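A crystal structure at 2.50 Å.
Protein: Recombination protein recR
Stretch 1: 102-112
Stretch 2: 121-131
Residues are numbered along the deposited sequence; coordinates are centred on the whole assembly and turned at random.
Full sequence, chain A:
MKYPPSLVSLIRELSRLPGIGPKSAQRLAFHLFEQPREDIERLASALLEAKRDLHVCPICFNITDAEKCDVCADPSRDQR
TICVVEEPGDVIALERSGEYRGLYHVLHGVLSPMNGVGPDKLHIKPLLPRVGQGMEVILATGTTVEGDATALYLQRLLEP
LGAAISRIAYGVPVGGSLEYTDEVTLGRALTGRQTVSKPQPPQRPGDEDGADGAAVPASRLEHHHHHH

Stretch 1 (102-112) GLYHVLHGVLS
Stretch 2, residues 121-131: KLHIKPLLPRV

The two stretches run in roughly opposite directions, Leu107 CA lying 4.5 Å from His123 CA and His105 CA 7.1 Å from Leu127 CA, and together they bury 666 Å². In the first, an extended strand ends at Val106; in the second, residues 121-124 are irregular, and 128-130 form a 3-10 segment.

His105 is the polar centre. Its CA-to-CB bond points toward the second stretch, and chi1 t (-172°) with chi2 76° carries the ring across, so that NE2 donates to His123 O (2.7 Å, 174°). With its proton on NE2, the ring leaves ND1 free to accept a weak hydrogen bond from Arg130 NH1 (3.1 Å). Leu127, chi1 t and chi2 m, lays CD2 over one ring face, 3.4 Å from the centroid of the His105 ring.

Arg130 (m, t, p, chi4 -165°) brings its guanidinium edge-on to the strand. NH1 donates to Tyr104 O at 3.0 Å, and NH2 adds a weak bond to the same Tyr104 O at 3.3 Å; Leu103 CD1 lies 3.5 Å from Arg130 NH2. The CA-to-CB bond of Tyr104 points away, and its carbonyl is what meets Arg130.

At Val106 O two imidazoles converge: His108 ND1 donates to it at 3.2 Å, and His123 ND1 (chi1 m, chi2 105°) weakly at 3.4 Å. The His108 ring (chi1 -90°, chi2 56°) lies nearly perpendicular to that of His123, at 88°, with centroids 4.8 Å apart.

The remaining contact is largely apolar. Leu107, Leu111, Leu122 and Ile124, all buried, adopt chi1 m, chi2 t; in the last three this brings the side-chain end nearer the other stretch than a CA-to-CB bond pointing sideways, or away in Ile124, would suggest. Leu107 CD2 reaches Ile124 CG1 (3.9 Å), while Leu122 CD1 meets Leu111 CD2 (3.6 Å). Leu122 CD2 packs 3.2 Å from Gly109 CA; a CB there would clash with that methyl, and the backbone angles (156/-160) themselves call for glycine.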

# COMPACT_ATOMS: atom_id res chain seq x y z
N GLY A 102 18.89 -32.03 -2.23
CA GLY A 102 19.38 -32.65 -1.01
C GLY A 102 18.36 -32.92 0.07
O GLY A 102 17.15 -32.95 -0.16
N LEU A 103 18.86 -33.11 1.29
CA LEU A 103 17.96 -33.36 2.41
C LEU A 103 17.71 -32.05 3.15
O LEU A 103 18.52 -31.14 3.07
CB LEU A 103 18.57 -34.40 3.35
CG LEU A 103 18.97 -35.78 2.80
CD1 LEU A 103 19.30 -36.69 3.98
CD2 LEU A 103 17.83 -36.39 1.97
N TYR A 104 16.59 -31.95 3.84
CA TYR A 104 16.31 -30.74 4.61
C TYR A 104 16.25 -31.08 6.10
O TYR A 104 16.23 -32.23 6.47
CB TYR A 104 14.95 -30.14 4.22
CG TYR A 104 14.82 -29.73 2.78
CD1 TYR A 104 14.19 -30.55 1.86
CD2 TYR A 104 15.31 -28.49 2.35
CE1 TYR A 104 14.05 -30.16 0.55
CE2 TYR A 104 15.17 -28.09 1.05
CZ TYR A 104 14.54 -28.93 0.14
OH TYR A 104 14.42 -28.55 -1.17
N HIS A 105 16.25 -30.05 6.94
CA HIS A 105 16.10 -30.22 8.38
C HIS A 105 15.34 -28.99 8.87
O HIS A 105 15.70 -27.86 8.54
CB HIS A 105 17.43 -30.32 9.12
CG HIS A 105 17.27 -30.69 10.56
ND1 HIS A 105 16.97 -31.97 10.97
CD2 HIS A 105 17.25 -29.93 11.68
CE1 HIS A 105 16.79 -31.99 12.28
NE2 HIS A 105 16.95 -30.76 12.74
N VAL A 106 14.30 -29.20 9.67
CA VAL A 106 13.49 -28.09 10.13
C VAL A 106 13.49 -27.78 11.63
O VAL A 106 12.88 -28.49 12.43
CB VAL A 106 12.03 -28.28 9.67
CG1 VAL A 106 11.21 -27.08 10.06
CG2 VAL A 106 11.98 -28.52 8.16
N LEU A 107 14.19 -26.72 12.00
CA LEU A 107 14.19 -26.28 13.39
C LEU A 107 12.82 -25.65 13.33
O LEU A 107 12.57 -24.84 12.44
CB LEU A 107 15.21 -25.17 13.59
CG LEU A 107 16.54 -25.32 12.85
CD1 LEU A 107 17.36 -24.08 13.07
CD2 LEU A 107 17.28 -26.56 13.34
N HIS A 108 11.90 -25.99 14.22
CA HIS A 108 10.61 -25.35 14.05
C HIS A 108 10.57 -23.95 14.62
O HIS A 108 9.70 -23.61 15.41
CB HIS A 108 9.50 -26.24 14.61
CG HIS A 108 8.92 -27.18 13.59
ND1 HIS A 108 9.70 -28.08 12.88
CD2 HIS A 108 7.66 -27.33 13.12
CE1 HIS A 108 8.94 -28.73 12.03
NE2 HIS A 108 7.70 -28.30 12.15
N GLY A 109 11.52 -23.13 14.19
CA GLY A 109 11.59 -21.75 14.64
C GLY A 109 12.97 -21.14 14.55
O GLY A 109 13.84 -21.62 13.83
N VAL A 110 13.17 -20.08 15.31
CA VAL A 110 14.45 -19.39 15.31
C VAL A 110 14.82 -19.13 16.75
O VAL A 110 13.96 -18.92 17.58
CB VAL A 110 14.36 -18.02 14.64
CG1 VAL A 110 15.71 -17.62 14.10
CG2 VAL A 110 13.30 -18.05 13.55
N LEU A 111 16.11 -19.12 17.03
CA LEU A 111 16.57 -18.83 18.38
C LEU A 111 16.18 -17.40 18.74
O LEU A 111 15.86 -16.59 17.87
CB LEU A 111 18.08 -19.02 18.48
CG LEU A 111 18.53 -20.46 18.21
CD1 LEU A 111 20.03 -20.58 18.41
CD2 LEU A 111 17.80 -21.40 19.16
N SER A 112 16.20 -17.10 20.03
CA SER A 112 15.86 -15.77 20.51
C SER A 112 16.15 -15.74 22.00
O SER A 112 15.30 -16.09 22.82
CB SER A 112 14.39 -15.44 20.24
OG SER A 112 13.56 -16.47 20.72
N LYS A 121 13.94 -25.66 22.26
CA LYS A 121 12.58 -25.37 21.83
C LYS A 121 12.56 -25.54 20.32
O LYS A 121 11.51 -25.47 19.69
CB LYS A 121 12.18 -23.94 22.20
CG LYS A 121 12.21 -23.64 23.69
CD LYS A 121 11.73 -22.23 24.01
CE LYS A 121 10.22 -22.07 23.82
NZ LYS A 121 9.44 -22.92 24.77
N LEU A 122 13.74 -25.75 19.75
CA LEU A 122 13.90 -25.95 18.30
C LEU A 122 14.55 -27.32 18.07
O LEU A 122 15.39 -27.77 18.86
CB LEU A 122 14.77 -24.85 17.68
CG LEU A 122 14.25 -23.40 17.75
CD1 LEU A 122 15.21 -22.49 16.99
CD2 LEU A 122 12.85 -23.31 17.17
N HIS A 123 14.17 -27.98 16.98
CA HIS A 123 14.69 -29.31 16.68
C HIS A 123 16.18 -29.34 16.32
O HIS A 123 16.57 -29.91 15.30
CB HIS A 123 13.86 -29.94 15.56
CG HIS A 123 12.41 -30.10 15.91
ND1 HIS A 123 11.43 -29.28 15.39
CD2 HIS A 123 11.79 -30.93 16.77
CE1 HIS A 123 10.26 -29.60 15.93
NE2 HIS A 123 10.45 -30.60 16.77
N ILE A 124 17.02 -28.76 17.17
CA ILE A 124 18.44 -28.75 16.89
C ILE A 124 19.13 -30.06 17.27
O ILE A 124 20.09 -30.47 16.63
CB ILE A 124 19.14 -27.56 17.59
CG1 ILE A 124 18.55 -26.25 17.06
CG2 ILE A 124 20.66 -27.62 17.36
CD1 ILE A 124 19.35 -25.01 17.41
N LYS A 125 18.62 -30.74 18.29
CA LYS A 125 19.22 -32.01 18.70
C LYS A 125 19.19 -33.08 17.60
O LYS A 125 20.23 -33.56 17.17
CB LYS A 125 18.53 -32.56 19.95
CG LYS A 125 19.19 -33.84 20.50
CD LYS A 125 18.20 -34.81 21.14
CE LYS A 125 17.33 -35.54 20.10
NZ LYS A 125 18.09 -36.44 19.16
N PRO A 126 17.99 -33.46 17.13
CA PRO A 126 17.89 -34.49 16.08
C PRO A 126 18.68 -34.24 14.80
O PRO A 126 18.67 -35.08 13.90
CB PRO A 126 16.39 -34.58 15.83
CG PRO A 126 15.90 -33.21 16.17
CD PRO A 126 16.66 -32.90 17.43
N LEU A 127 19.37 -33.10 14.73
CA LEU A 127 20.16 -32.78 13.56
C LEU A 127 21.58 -33.34 13.70
O LEU A 127 22.10 -33.97 12.77
CB LEU A 127 20.23 -31.26 13.36
CG LEU A 127 20.84 -30.70 12.06
CD1 LEU A 127 22.34 -30.75 12.12
CD2 LEU A 127 20.34 -31.50 10.87
N LEU A 128 22.18 -33.11 14.86
CA LEU A 128 23.54 -33.57 15.16
C LEU A 128 23.81 -34.99 14.65
O LEU A 128 24.70 -35.20 13.82
CB LEU A 128 23.81 -33.52 16.66
CG LEU A 128 23.67 -32.18 17.37
CD1 LEU A 128 24.21 -32.34 18.77
CD2 LEU A 128 24.45 -31.08 16.64
N PRO A 129 23.04 -35.98 15.13
CA PRO A 129 23.28 -37.35 14.66
C PRO A 129 23.20 -37.52 13.15
O PRO A 129 23.80 -38.44 12.60
CB PRO A 129 22.23 -38.16 15.42
CG PRO A 129 21.12 -37.18 15.59
CD PRO A 129 21.84 -35.93 15.98
N ARG A 130 22.46 -36.66 12.46
CA ARG A 130 22.35 -36.77 11.01
C ARG A 130 23.59 -36.25 10.29
O ARG A 130 23.82 -36.59 9.13
CB ARG A 130 21.14 -35.98 10.49
CG ARG A 130 19.80 -36.57 10.86
CD ARG A 130 18.70 -35.74 10.26
NE ARG A 130 18.72 -35.77 8.80
CZ ARG A 130 18.05 -34.90 8.05
NH1 ARG A 130 17.32 -33.95 8.63
NH2 ARG A 130 18.09 -34.98 6.73
N VAL A 131 24.38 -35.44 10.98
CA VAL A 131 25.57 -34.86 10.38
C VAL A 131 26.83 -35.70 10.56
O VAL A 131 27.22 -36.04 11.68
CB VAL A 131 25.84 -33.44 10.93
CG1 VAL A 131 27.09 -32.84 10.27
CG2 VAL A 131 24.63 -32.54 10.68